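Local coordinates for protein alpha-L-rhamnosidase (Aspergillus terreus, PDB 6GSZ) that probably hydrolyses terminal non-reducing alpha-L-rhamnose residues in alpha-L-rhamnosides and binds calcium ions, at residues P131-K136 with K276-V281; K136-D141 with N198-T203; A147-T152 with S231-T236; A159-Q164 with Y187-L192. All coordinates share one frame; numbering follows the deposited sequence.

How the contacts relate
All four contacts lie in one beta-sandwich far from the centre of the chain, in the region of the rhamnosidase N-terminal domain. Along the chain the first segments come in order, contact 1 to contact 4. Contacts 1 and 2 share strand 132-140 and K136, with centres about 9 Å apart. Contact 2 pairs that strand with strand 196-205, which in turn neighbours strand 156-161 of contact 4. Contact 3 belongs to the other sheet, about 11 Å from contact 2 between centres. Contact 4 joins the two sheets, since strand 182-188 pairs with strand 144-154 of contact 3. I200 and V202 pack on L149 and I151 in the core between the sheets.

Contact 1 (P131-K136 with K276-V281); sequences PIQFRK and KGWSQV
G277 opens a type I turn that ends at Q280 and holds W278 against Q133 and R135. Its positive phi (93°) suits glycine, because a CB here would jam against the carbonyl O of K276. W278 follows and makes most of the contact. Its CG lies between the backbone N and the carbonyl carbon (chi1 74°), and the far end of the indole comes nearer strand 132-140 than the start of the side chain does. The amide of Q133 stacks on the indole with the planes 21° apart. Q133 OE1 sits over one face, 3.7 Å from W278 CE2. Q133 CG makes a CH-pi contact, 4.1 Å from the centroid of the W278 six-membered ring. The F134 carbonyl meets the rim in plane, with O 3.6 Å from W278 CZ3. W278 NE1 hydrogen-bonds a buffer molecule, probably from the crystallisation liquor. R135 takes W278 O side-on with NE and NH2, and that O lies in the guanidinium plane. R135 NE to W278 O, at 2.8 Å, is the straighter bond; NH2 comes from above the carbonyl plane. Next in the turn, Q280 O also lies near the guanidinium plane, but its angle to NH2 is poor. Strand 132-140 runs between strands 196-205 and 252-254, and the loop carrying W278 touches T203 of strand 196-205.

Contact 2 (K136-D141 with N198-T203); sequences KEFSVD and NAIGVT. With CA (calcium ion), chain Y.
K136 with I200 and F138 with N198 are hydrogen-bonded antiparallel pairs on either side of the non-hydrogen-bonded pair E137 with A199, and the strand axes approach to 4.7 Å with 147° between their directions. K136 exchanges two N-H to O bonds with I200, and F138 exchanges two with N198. F138 carries the side-chain contact. Its chi1 of 59° swings CG between the backbone N and the carbonyl carbon, and the ring lies over its neighbour on the other strand. N198 CB sits over one face, 3.7 Å from the F138 ring centroid, displaced toward the rim. The N198 amide lies nearly parallel to the ring, with the planes 17° apart. F138 CE1 also touches I200 CG2 at 4.1 Å. Past the ring, V140 CG2 packs 3.8 Å from N198 ND2. The amide is buried, but both its ends are bonded: OD1 accepts from N162 ND2, and ND2 donates to K194 O. These strands are inner members of an antiparallel sheet of the beta-sandwich. F138, V140 and I200 face the opposing sheet, where F138 meets L233 and I245. K136 keeps CB on I200 CG2 at 3.9 Å, while its NZ leads away to S250 OG. On the other face of the sheet, E137 CG lies 4.0 Å from A199 CB, and its carboxylate forms a salt bridge with R135. At the exposed end of strand 132-140, the D141 carbonyl O binds a calcium ion at 2.3 Å, and a water is a second ligand.

Contact 3 (A147-T152 with S231-T236); sequences ARLYIT and SLLVVT
The Y150 ring meets V234 and L232 at its edge, and strand 231-236 puts nothing over its faces. V234 CG2 lies in the ring plane, 3.7 Å from Y150 CE2. L232 O is near the same plane, 3.5 Å from Y150 CD2. With CG anti to the carbonyl carbon (chi1 -57°), the ring lies edge-on beside V234. The other flat group is the R148 guanidinium, which turns away from the partner strand. Its NH1 donates to A147 O at 3.1 Å, with the acceptor close to the guanidinium plane but the donor well above the carbonyl plane. R148 NE pairs with E102, and D188 is a long, weak ion partner of NH1. The two strands run antiparallel. R148 with V234 and Y150 with L232 are hydrogen-bonded pairs, each held by two N-H to O bonds, such as L232 N to Y150 O at 2.8 Å. A147 with V235, L149 with L233 and I151 with S231 are the non-hydrogen-bonded pairs. CA-H...O contacts run beside these pairs, such as A147 CA to V234 O at 3.2 Å. On the face carrying A147, L149 and I151, A147 CB touches V235 CG2 at 4.2 Å. L149 and I151 of this face pack on I200 and V202 of the opposing sheet of the beta-sandwich. The cross-strand hydrogen bonds are all backbone ones, so they set the pairing, while mostly apolar side chains meet and R148 turns its charge toward E102.

Contact 4 (A159-Q164 with Y187-L192); sequences ARINDQ and YDVTDL. With CA (calcium ion), chain L.
I161, N162 and Q164 meet V189 and L192 where a hairpin turn lies against the end of strand 182-188. The tight part is apolar, built on the buried I161 and V189. I161 CD1 touches V189 CG1 at 3.8 Å, and the side chains cross at about a right angle. The other branch, I161 CG2, lies 4.0 Å from L192 CB. The I161 chi1 of -70° puts CG1 beside the backbone N, on the way to V189; CG2 is anti to that N. N162 adds a polar grip. Its ND2 donates to L192 O at 3.0 Å in a nearly straight bond (163°), with the acceptor in the amide plane. N198 shares that ND2, and N162 OD1 accepts from A199 N, so strand 196-205 holds the amide too. The segment 159-164 forms a type I' turn from I161 to Q164, the reversal of a two-residue beta hairpin joining strands 156-161 and 164-165. I161 and Q164 bond each other's backbones in both directions. R160 NE makes a salt bridge to D163 OD1 (3.0 Å) beside the turn. The other side is more open. Q164 and L192, both partly exposed, slide past each other in opposite directions, with Q164 CB 3.9 Å from L192 CD2, and D191 is exposed. At the end of strand 182-188, D188 forms an Asx turn: its OD1 accepts from T190 N and also from T190 OG1, the latter at 2.6 Å. Its OD2 binds a calcium ion at 2.3 Å, whose other ligands here are four waters.

Contact 1 (P131-K136 with K276-V281)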
loop_
_atom_site.group_PDB
_atom_site.type_symbol
_atom_site.label_atom_id
_atom_site.label_comp_id
_atom_site.label_asym_id
_atom_site.label_seq_id
_atom_site.Cartn_x
_atom_site.Cartn_y
_atom_site.Cartn_z
ATOM N N PRO A 131 17.141 -8.215 20.303
ATOM C CA PRO A 131 17.950 -7.719 19.198
ATOM C C PRO A 131 19.448 -7.850 19.458
ATOM O O PRO A 131 19.906 -7.804 20.642
ATOM C CB PRO A 131 17.515 -6.255 19.096
ATOM C CG PRO A 131 16.071 -6.327 19.523
ATOM C CD PRO A 131 16.119 -7.232 20.725
ATOM N N ILE A 132 20.210 -8.014 18.386
ATOM C CA ILE A 132 21.642 -8.166 18.429
ATOM C C ILE A 132 22.309 -6.982 17.738
ATOM O O ILE A 132 21.872 -6.597 16.631
ATOM C CB ILE A 132 22.071 -9.488 17.781
ATOM C CG1 ILE A 132 21.483 -10.677 18.545
ATOM C CG2 ILE A 132 23.571 -9.517 17.599
ATOM C CD1 ILE A 132 22.052 -10.898 19.892
ATOM N N GLN A 133 23.316 -6.391 18.368
ATOM C CA GLN A 133 24.190 -5.410 17.816
ATOM C C GLN A 133 25.368 -6.124 17.167
ATOM O O GLN A 133 25.993 -6.961 17.803
ATOM C CB GLN A 133 24.666 -4.424 18.880
ATOM C CG GLN A 133 23.541 -3.622 19.537
ATOM C CD GLN A 133 23.980 -2.783 20.714
ATOM O OE1 GLN A 133 23.408 -1.751 20.996
ATOM N NE2 GLN A 133 24.950 -3.257 21.496
ATOM N N PHE A 134 25.721 -5.729 15.951
ATOM C CA PHE A 134 26.845 -6.233 15.208
ATOM C C PHE A 134 27.755 -5.060 14.887
ATOM O O PHE A 134 27.273 -3.997 14.528
ATOM C CB PHE A 134 26.390 -6.820 13.876
ATOM C CG PHE A 134 25.542 -8.062 13.972
ATOM C CD1 PHE A 134 26.118 -9.319 13.959
ATOM C CD2 PHE A 134 24.156 -7.989 14.018
ATOM C CE1 PHE A 134 25.349 -10.473 14.060
ATOM C CE2 PHE A 134 23.376 -9.140 14.116
ATOM C CZ PHE A 134 23.971 -10.387 14.106
ATOM N N ARG A 135 29.080 -5.244 15.033
ATOM C CA ARG A 135 29.954 -4.142 14.731
ATOM C C ARG A 135 31.247 -4.611 14.047
ATOM O O ARG A 135 31.713 -5.730 14.213
ATOM C CB ARG A 135 30.303 -3.318 15.976
ATOM C CG ARG A 135 31.339 -3.933 16.902
ATOM C CD ARG A 135 31.544 -3.111 18.175
ATOM N NE ARG A 135 31.900 -1.728 17.943
ATOM C CZ ARG A 135 33.101 -1.251 17.657
ATOM N NH1 ARG A 135 34.168 -2.056 17.680
ATOM N NH2 ARG A 135 33.223 0.056 17.408
ATOM N N LYS A 136 31.820 -3.670 13.301
ATOM C CA LYS A 136 33.063 -3.847 12.547
ATOM C C LYS A 136 33.768 -2.490 12.441
ATOM O O LYS A 136 33.135 -1.466 12.180
ATOM C CB LYS A 136 32.706 -4.403 11.161
ATOM C CG LYS A 136 33.840 -4.483 10.147
ATOM C CD LYS A 136 34.856 -5.526 10.411
ATOM C CE LYS A 136 35.692 -5.833 9.184
ATOM N NZ LYS A 136 36.764 -6.806 9.470
ATOM N N LYS A 276 27.424 3.676 24.813
ATOM C CA LYS A 276 27.732 4.840 24.013
ATOM C C LYS A 276 29.052 4.603 23.254
ATOM O O LYS A 276 30.016 4.101 23.799
ATOM C CB LYS A 276 27.752 6.109 24.868
ATOM C CG LYS A 276 27.902 7.365 24.020
ATOM C CD LYS A 276 27.345 8.644 24.607
ATOM C CE LYS A 276 27.185 9.707 23.529
ATOM N NZ LYS A 276 26.915 11.062 24.075
ATOM N N GLY A 277 29.060 4.923 21.963
ATOM C CA GLY A 277 30.239 4.795 21.127
ATOM C C GLY A 277 30.346 3.469 20.378
ATOM O O GLY A 277 31.325 3.265 19.680
ATOM N N TRP A 278 29.367 2.559 20.502
ATOM C CA TRP A 278 29.516 1.253 19.886
ATOM C C TRP A 278 29.607 1.314 18.360
ATOM O O TRP A 278 30.077 0.350 17.758
ATOM C CB TRP A 278 28.419 0.299 20.374
ATOM C CG TRP A 278 27.069 0.557 19.794
ATOM C CD1 TRP A 278 26.134 1.434 20.262
ATOM C CD2 TRP A 278 26.484 -0.096 18.667
ATOM N NE1 TRP A 278 25.004 1.389 19.485
ATOM C CE2 TRP A 278 25.188 0.437 18.525
ATOM C CE3 TRP A 278 26.900 -1.105 17.803
ATOM C CZ2 TRP A 278 24.312 0.009 17.538
ATOM C CZ3 TRP A 278 26.010 -1.567 16.857
ATOM C CH2 TRP A 278 24.755 -0.990 16.703
ATOM N N SER A 279 29.062 2.362 17.729
ATOM C CA SER A 279 29.155 2.505 16.289
ATOM C C SER A 279 30.263 3.475 15.869
ATOM O O SER A 279 30.219 4.013 14.781
ATOM C CB SER A 279 27.819 2.876 15.673
ATOM O OG SER A 279 27.437 4.202 15.984
ATOM N N GLN A 280 31.256 3.695 16.751
ATOM C CA GLN A 280 32.383 4.554 16.484
ATOM C C GLN A 280 33.691 3.833 16.813
ATOM O O GLN A 280 33.735 2.848 17.545
ATOM C CB GLN A 280 32.305 5.826 17.315
ATOM C CG GLN A 280 31.156 6.704 16.870
ATOM C CD GLN A 280 30.715 7.654 17.948
ATOM O OE1 GLN A 280 29.940 7.302 18.854
ATOM N NE2 GLN A 280 31.199 8.869 17.832
ATOM N N VAL A 281 34.764 4.320 16.216
ATOM C CA VAL A 281 36.093 3.728 16.498
ATOM C C VAL A 281 36.544 4.043 17.922
ATOM O O VAL A 281 35.992 4.891 18.604
ATOM C CB VAL A 281 37.147 4.160 15.476
ATOM C CG1 VAL A 281 36.697 3.767 14.107
ATOM C CG2 VAL A 281 37.457 5.645 15.547
#

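Contact 2 (K136-D141 with N198-T203)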
loop_
_atom_site.group_PDB
_atom_site.type_symbol
_atom_site.label_atom_id
_atom_site.label_comp_id
_atom_site.label_asym_id
_atom_site.label_seq_id
_atom_site.Cartn_x
_atom_site.Cartn_y
_atom_site.Cartn_z
ATOM N N LYS A 136 31.820 -3.670 13.301
ATOM C CA LYS A 136 33.063 -3.847 12.547
ATOM C C LYS A 136 33.768 -2.490 12.441
ATOM O O LYS A 136 33.135 -1.466 12.180
ATOM C CB LYS A 136 32.706 -4.403 11.161
ATOM C CG LYS A 136 33.840 -4.483 10.147
ATOM C CD LYS A 136 34.856 -5.526 10.411
ATOM C CE LYS A 136 35.692 -5.833 9.184
ATOM N NZ LYS A 136 36.764 -6.806 9.470
ATOM N N GLU A 137 35.076 -2.486 12.643
ATOM C CA GLU A 137 35.916 -1.322 12.349
ATOM C C GLU A 137 36.779 -1.636 11.127
ATOM O O GLU A 137 37.116 -2.817 10.854
ATOM C CB GLU A 137 36.789 -0.927 13.541
ATOM C CG GLU A 137 35.968 -0.575 14.776
ATOM C CD GLU A 137 36.762 -0.033 15.959
ATOM O OE1 GLU A 137 37.932 0.356 15.742
ATOM O OE2 GLU A 137 36.196 0.042 17.083
ATOM N N PHE A 138 37.072 -0.575 10.356
ATOM C CA PHE A 138 37.813 -0.721 9.087
ATOM C C PHE A 138 38.520 0.597 8.818
ATOM O O PHE A 138 38.253 1.589 9.474
ATOM C CB PHE A 138 36.871 -1.103 7.935
ATOM C CG PHE A 138 35.754 -0.124 7.663
ATOM C CD1 PHE A 138 34.592 -0.171 8.408
ATOM C CD2 PHE A 138 35.849 0.817 6.639
ATOM C CE1 PHE A 138 33.553 0.692 8.149
ATOM C CE2 PHE A 138 34.798 1.690 6.384
ATOM C CZ PHE A 138 33.654 1.618 7.138
ATOM N N SER A 139 39.364 0.575 7.799
ATOM C CA SER A 139 40.187 1.692 7.430
ATOM C C SER A 139 39.915 2.086 5.991
ATOM O O SER A 139 39.839 1.211 5.124
ATOM C CB SER A 139 41.627 1.300 7.527
ATOM O OG SER A 139 41.950 1.067 8.856
ATOM N N VAL A 140 39.869 3.391 5.755
ATOM C CA VAL A 140 39.875 3.949 4.418
ATOM C C VAL A 140 41.108 4.846 4.345
ATOM O O VAL A 140 41.078 5.984 4.771
ATOM C CB VAL A 140 38.566 4.696 4.123
ATOM C CG1 VAL A 140 38.578 5.257 2.713
ATOM C CG2 VAL A 140 37.363 3.799 4.307
ATOM N N ASP A 141 42.215 4.280 3.877
ATOM C CA ASP A 141 43.511 5.002 3.974
ATOM C C ASP A 141 43.983 5.607 2.642
ATOM O O ASP A 141 45.145 5.958 2.464
ATOM C CB ASP A 141 44.583 4.086 4.541
ATOM C CG ASP A 141 44.238 3.530 5.912
ATOM O OD1 ASP A 141 43.839 4.337 6.837
ATOM O OD2 ASP A 141 44.381 2.308 6.046
ATOM N N ASN A 198 37.199 3.934 10.615
ATOM C CA ASN A 198 35.739 4.032 10.550
ATOM C C ASN A 198 35.131 2.856 11.319
ATOM O O ASN A 198 35.778 1.805 11.470
ATOM C CB ASN A 198 35.213 3.994 9.113
ATOM C CG ASN A 198 35.540 5.239 8.312
ATOM O OD1 ASN A 198 34.703 6.156 8.215
ATOM N ND2 ASN A 198 36.746 5.286 7.727
ATOM N N ALA A 199 33.864 3.008 11.709
ATOM C CA ALA A 199 33.131 1.903 12.275
ATOM C C ALA A 199 31.730 1.847 11.683
ATOM O O ALA A 199 31.170 2.889 11.367
ATOM C CB ALA A 199 33.045 2.015 13.782
ATOM N N ILE A 200 31.211 0.620 11.581
ATOM C CA ILE A 200 29.804 0.363 11.238
ATOM C C ILE A 200 29.216 -0.466 12.368
ATOM O O ILE A 200 29.859 -1.433 12.848
ATOM C CB ILE A 200 29.649 -0.292 9.859
ATOM C CG1 ILE A 200 28.183 -0.572 9.563
ATOM C CG2 ILE A 200 30.463 -1.552 9.720
ATOM C CD1 ILE A 200 27.881 -0.776 8.091
ATOM N N GLY A 201 28.029 -0.071 12.820
ATOM C CA GLY A 201 27.256 -0.845 13.778
ATOM C C GLY A 201 25.852 -1.072 13.234
ATOM O O GLY A 201 25.247 -0.154 12.648
ATOM N N VAL A 202 25.313 -2.274 13.397
ATOM C CA VAL A 202 23.970 -2.573 12.907
ATOM C C VAL A 202 23.215 -3.301 14.021
ATOM O O VAL A 202 23.749 -4.277 14.617
ATOM C CB VAL A 202 23.979 -3.459 11.645
ATOM C CG1 VAL A 202 22.551 -3.585 11.100
ATOM C CG2 VAL A 202 24.901 -2.896 10.566
ATOM N N THR A 203 22.011 -2.858 14.331
ATOM C CA THR A 203 21.144 -3.571 15.225
ATOM C C THR A 203 20.136 -4.360 14.418
ATOM O O THR A 203 19.530 -3.788 13.480
ATOM C CB THR A 203 20.406 -2.656 16.198
ATOM O OG1 THR A 203 21.339 -1.840 16.911
ATOM C CG2 THR A 203 19.576 -3.459 17.182
HETATM CA CA CA Y . 47.264 6.702 3.076
HETATM O O HOH W 1 46.229 8.342 4.170
#

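Contact 3 (A147-T152 with S231-T236)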
loop_
_atom_site.group_PDB
_atom_site.type_symbol
_atom_site.label_atom_id
_atom_site.label_comp_id
_atom_site.label_asym_id
_atom_site.label_seq_id
_atom_site.Cartn_x
_atom_site.Cartn_y
_atom_site.Cartn_z
ATOM N N ALA A 147 30.796 6.037 -1.896
ATOM C CA ALA A 147 30.686 4.804 -1.161
ATOM C C ALA A 147 29.226 4.371 -1.112
ATOM O O ALA A 147 28.314 5.213 -1.079
ATOM C CB ALA A 147 31.292 4.938 0.226
ATOM N N ARG A 148 29.049 3.046 -1.062
ATOM C CA ARG A 148 27.731 2.435 -0.986
ATOM C C ARG A 148 27.673 1.395 0.130
ATOM O O ARG A 148 28.642 0.708 0.384
ATOM C CB ARG A 148 27.376 1.716 -2.294
ATOM C CG ARG A 148 27.339 2.614 -3.524
ATOM C CD ARG A 148 26.182 3.599 -3.496
ATOM N NE ARG A 148 26.153 4.434 -4.671
ATOM C CZ ARG A 148 26.664 5.677 -4.763
ATOM N NH1 ARG A 148 27.200 6.292 -3.717
ATOM N NH2 ARG A 148 26.563 6.315 -5.925
ATOM N N LEU A 149 26.508 1.316 0.785
ATOM C CA LEU A 149 26.204 0.215 1.704
ATOM C C LEU A 149 25.043 -0.569 1.113
ATOM O O LEU A 149 23.992 0.038 0.804
ATOM C CB LEU A 149 25.826 0.717 3.094
ATOM C CG LEU A 149 25.545 -0.396 4.098
ATOM C CD1 LEU A 149 26.808 -1.204 4.415
ATOM C CD2 LEU A 149 24.963 0.175 5.369
ATOM N N TYR A 150 25.238 -1.874 0.955
ATOM C CA TYR A 150 24.235 -2.809 0.508
ATOM C C TYR A 150 23.904 -3.711 1.688
ATOM O O TYR A 150 24.845 -4.250 2.324
ATOM C CB TYR A 150 24.786 -3.635 -0.637
ATOM C CG TYR A 150 25.268 -2.806 -1.788
ATOM C CD1 TYR A 150 24.369 -2.293 -2.701
ATOM C CD2 TYR A 150 26.607 -2.540 -2.007
ATOM C CE1 TYR A 150 24.798 -1.559 -3.795
ATOM C CE2 TYR A 150 27.038 -1.818 -3.112
ATOM C CZ TYR A 150 26.123 -1.315 -4.019
ATOM O OH TYR A 150 26.617 -0.614 -5.103
ATOM N N ILE A 151 22.637 -3.808 2.101
ATOM C CA ILE A 151 22.365 -4.405 3.398
ATOM C C ILE A 151 20.968 -4.987 3.454
ATOM O O ILE A 151 20.008 -4.413 2.911
ATOM C CB ILE A 151 22.593 -3.346 4.492
ATOM C CG1 ILE A 151 22.338 -3.909 5.892
ATOM C CG2 ILE A 151 21.814 -2.072 4.231
ATOM C CD1 ILE A 151 22.931 -3.075 7.020
ATOM N N THR A 152 20.846 -6.105 4.150
ATOM C CA THR A 152 19.578 -6.642 4.545
ATOM C C THR A 152 19.742 -7.432 5.834
ATOM O O THR A 152 20.834 -7.567 6.369
ATOM C CB THR A 152 18.933 -7.509 3.455
ATOM O OG1 THR A 152 17.556 -7.703 3.775
ATOM C CG2 THR A 152 19.602 -8.847 3.249
ATOM N N SER A 231 25.737 -7.620 4.826
ATOM C CA SER A 231 26.169 -6.232 4.614
ATOM C C SER A 231 27.394 -6.230 3.692
ATOM O O SER A 231 28.300 -7.015 3.912
ATOM C CB SER A 231 26.452 -5.576 5.955
ATOM O OG SER A 231 26.817 -4.202 5.848
ATOM N N LEU A 232 27.445 -5.311 2.741
ATOM C CA LEU A 232 28.654 -5.047 1.997
ATOM C C LEU A 232 28.800 -3.533 1.859
ATOM O O LEU A 232 27.908 -2.879 1.278
ATOM C CB LEU A 232 28.601 -5.710 0.615
ATOM C CG LEU A 232 29.864 -5.517 -0.235
ATOM C CD1 LEU A 232 31.052 -6.216 0.432
ATOM C CD2 LEU A 232 29.618 -5.967 -1.688
ATOM N N LEU A 233 29.917 -2.992 2.333
ATOM C CA LEU A 233 30.310 -1.609 2.123
ATOM C C LEU A 233 31.335 -1.584 0.991
ATOM O O LEU A 233 32.300 -2.330 1.014
ATOM C CB LEU A 233 30.918 -1.033 3.399
ATOM C CG LEU A 233 31.300 0.442 3.307
ATOM C CD1 LEU A 233 30.071 1.309 3.371
ATOM C CD2 LEU A 233 32.262 0.816 4.417
ATOM N N VAL A 234 31.059 -0.790 -0.050
ATOM C CA VAL A 234 31.945 -0.661 -1.193
ATOM C C VAL A 234 32.386 0.803 -1.260
ATOM O O VAL A 234 31.535 1.700 -1.441
ATOM C CB VAL A 234 31.242 -1.083 -2.494
ATOM C CG1 VAL A 234 32.233 -1.043 -3.646
ATOM C CG2 VAL A 234 30.629 -2.468 -2.397
ATOM N N VAL A 235 33.689 1.049 -1.184
ATOM C CA VAL A 235 34.246 2.381 -1.278
ATOM C C VAL A 235 35.018 2.480 -2.598
ATOM O O VAL A 235 35.827 1.611 -2.909
ATOM C CB VAL A 235 35.192 2.677 -0.084
ATOM C CG1 VAL A 235 35.755 4.080 -0.171
ATOM C CG2 VAL A 235 34.518 2.445 1.259
ATOM N N THR A 236 34.654 3.471 -3.413
ATOM C CA THR A 236 35.347 3.719 -4.671
ATOM C C THR A 236 36.409 4.793 -4.436
ATOM O O THR A 236 36.110 5.901 -4.041
ATOM C CB THR A 236 34.376 4.188 -5.757
ATOM O OG1 THR A 236 33.398 3.157 -5.901
ATOM C CG2 THR A 236 35.079 4.464 -7.071
#

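Contact 4 (A159-Q164 with Y187-L192)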
loop_
_atom_site.group_PDB
_atom_site.type_symbol
_atom_site.label_atom_id
_atom_site.label_comp_id
_atom_site.label_asym_id
_atom_site.label_seq_id
_atom_site.Cartn_x
_atom_site.Cartn_y
_atom_site.Cartn_z
ATOM N N ALA A 159 21.194 0.523 10.689
ATOM C CA ALA A 159 22.630 0.671 10.549
ATOM C C ALA A 159 23.090 2.091 10.868
ATOM O O ALA A 159 22.389 3.073 10.634
ATOM C CB ALA A 159 23.096 0.302 9.161
ATOM N N ARG A 160 24.289 2.162 11.459
ATOM C CA ARG A 160 24.948 3.432 11.777
ATOM C C ARG A 160 26.397 3.339 11.291
ATOM O O ARG A 160 27.069 2.309 11.490
ATOM C CB ARG A 160 24.947 3.711 13.284
ATOM C CG ARG A 160 23.575 3.661 13.942
ATOM C CD ARG A 160 23.515 4.063 15.403
ATOM N NE ARG A 160 23.638 5.515 15.488
ATOM C CZ ARG A 160 22.646 6.388 15.274
ATOM N NH1 ARG A 160 21.430 5.957 14.983
ATOM N NH2 ARG A 160 22.882 7.691 15.362
ATOM N N ILE A 161 26.922 4.425 10.724
ATOM C CA ILE A 161 28.312 4.495 10.359
ATOM C C ILE A 161 28.901 5.703 11.079
ATOM O O ILE A 161 28.397 6.829 10.932
ATOM C CB ILE A 161 28.526 4.606 8.850
ATOM C CG1 ILE A 161 28.164 3.284 8.181
ATOM C CG2 ILE A 161 29.970 5.003 8.532
ATOM C CD1 ILE A 161 28.112 3.384 6.637
ATOM N N ASN A 162 29.909 5.472 11.937
ATOM C CA ASN A 162 30.471 6.546 12.768
ATOM C C ASN A 162 29.371 7.309 13.535
ATOM O O ASN A 162 29.356 8.547 13.552
ATOM C CB ASN A 162 31.349 7.464 11.920
ATOM C CG ASN A 162 32.442 6.721 11.182
ATOM O OD1 ASN A 162 33.125 5.881 11.778
ATOM N ND2 ASN A 162 32.686 7.028 9.916
ATOM N N ASP A 163 28.442 6.549 14.145
ATOM C CA ASP A 163 27.281 7.054 14.915
ATOM C C ASP A 163 26.352 7.977 14.116
ATOM O O ASP A 163 25.645 8.790 14.716
ATOM C CB ASP A 163 27.685 7.748 16.222
ATOM C CG ASP A 163 26.520 7.852 17.216
ATOM O OD1 ASP A 163 25.587 6.948 17.216
ATOM O OD2 ASP A 163 26.524 8.826 17.975
ATOM N N GLN A 164 26.311 7.831 12.802
ATOM C CA GLN A 164 25.313 8.507 11.979
ATOM C C GLN A 164 24.388 7.439 11.400
ATOM O O GLN A 164 24.869 6.479 10.759
ATOM C CB GLN A 164 26.016 9.260 10.865
ATOM C CG GLN A 164 26.999 10.298 11.367
ATOM C CD GLN A 164 28.123 10.510 10.379
ATOM O OE1 GLN A 164 28.996 9.634 10.146
ATOM N NE2 GLN A 164 28.102 11.680 9.786
ATOM N N TYR A 187 22.373 2.281 -0.002
ATOM C CA TYR A 187 22.494 3.630 0.518
ATOM C C TYR A 187 23.792 4.260 0.012
ATOM O O TYR A 187 24.849 3.604 -0.044
ATOM C CB TYR A 187 22.536 3.602 2.043
ATOM C CG TYR A 187 21.311 2.982 2.664
ATOM C CD1 TYR A 187 20.138 3.714 2.842
ATOM C CD2 TYR A 187 21.309 1.659 3.091
ATOM C CE1 TYR A 187 18.995 3.148 3.397
ATOM C CE2 TYR A 187 20.192 1.104 3.701
ATOM C CZ TYR A 187 19.032 1.841 3.894
ATOM O OH TYR A 187 17.947 1.306 4.523
ATOM N N ASP A 188 23.721 5.565 -0.245
ATOM C CA ASP A 188 24.906 6.356 -0.539
ATOM C C ASP A 188 25.488 6.861 0.786
ATOM O O ASP A 188 24.911 7.722 1.446
ATOM C CB ASP A 188 24.569 7.497 -1.476
ATOM C CG ASP A 188 25.726 8.437 -1.758
ATOM O OD1 ASP A 188 26.811 8.234 -1.170
ATOM O OD2 ASP A 188 25.523 9.379 -2.580
ATOM N N VAL A 189 26.576 6.232 1.215
ATOM C CA VAL A 189 27.181 6.532 2.517
ATOM C C VAL A 189 28.480 7.339 2.359
ATOM O O VAL A 189 29.263 7.456 3.309
ATOM C CB VAL A 189 27.390 5.262 3.353
ATOM C CG1 VAL A 189 26.078 4.569 3.602
ATOM C CG2 VAL A 189 28.398 4.319 2.747
ATOM N N THR A 190 28.695 7.955 1.205
ATOM C CA THR A 190 29.891 8.745 0.913
ATOM C C THR A 190 30.200 9.725 2.054
ATOM O O THR A 190 31.367 9.819 2.473
ATOM C CB THR A 190 29.705 9.542 -0.381
ATOM O OG1 THR A 190 29.425 8.593 -1.415
ATOM C CG2 THR A 190 30.936 10.335 -0.773
ATOM N N ASP A 191 29.181 10.453 2.531
ATOM C CA ASP A 191 29.393 11.569 3.440
ATOM C C ASP A 191 29.456 11.097 4.904
ATOM O O ASP A 191 29.753 11.920 5.786
ATOM C CB ASP A 191 28.315 12.623 3.221
ATOM C CG ASP A 191 28.448 13.393 1.909
ATOM O OD1 ASP A 191 29.545 13.329 1.243
ATOM O OD2 ASP A 191 27.461 14.072 1.567
ATOM N N LEU A 192 29.170 9.815 5.175
ATOM C CA LEU A 192 29.224 9.300 6.555
ATOM C C LEU A 192 30.627 8.801 6.890
ATOM O O LEU A 192 30.966 8.684 8.075
ATOM C CB LEU A 192 28.215 8.156 6.728
ATOM C CG LEU A 192 26.771 8.467 6.366
ATOM C CD1 LEU A 192 25.859 7.329 6.764
ATOM C CD2 LEU A 192 26.270 9.740 6.991
HETATM CA CA CA L . 24.057 11.094 -3.115
HETATM O O HOH W 2 26.108 11.709 -1.443
HETATM O O HOH W 3 25.960 12.389 -4.427
HETATM O O HOH W 4 24.518 10.167 -5.261
HETATM O O HOH W 5 23.371 11.056 -0.425
#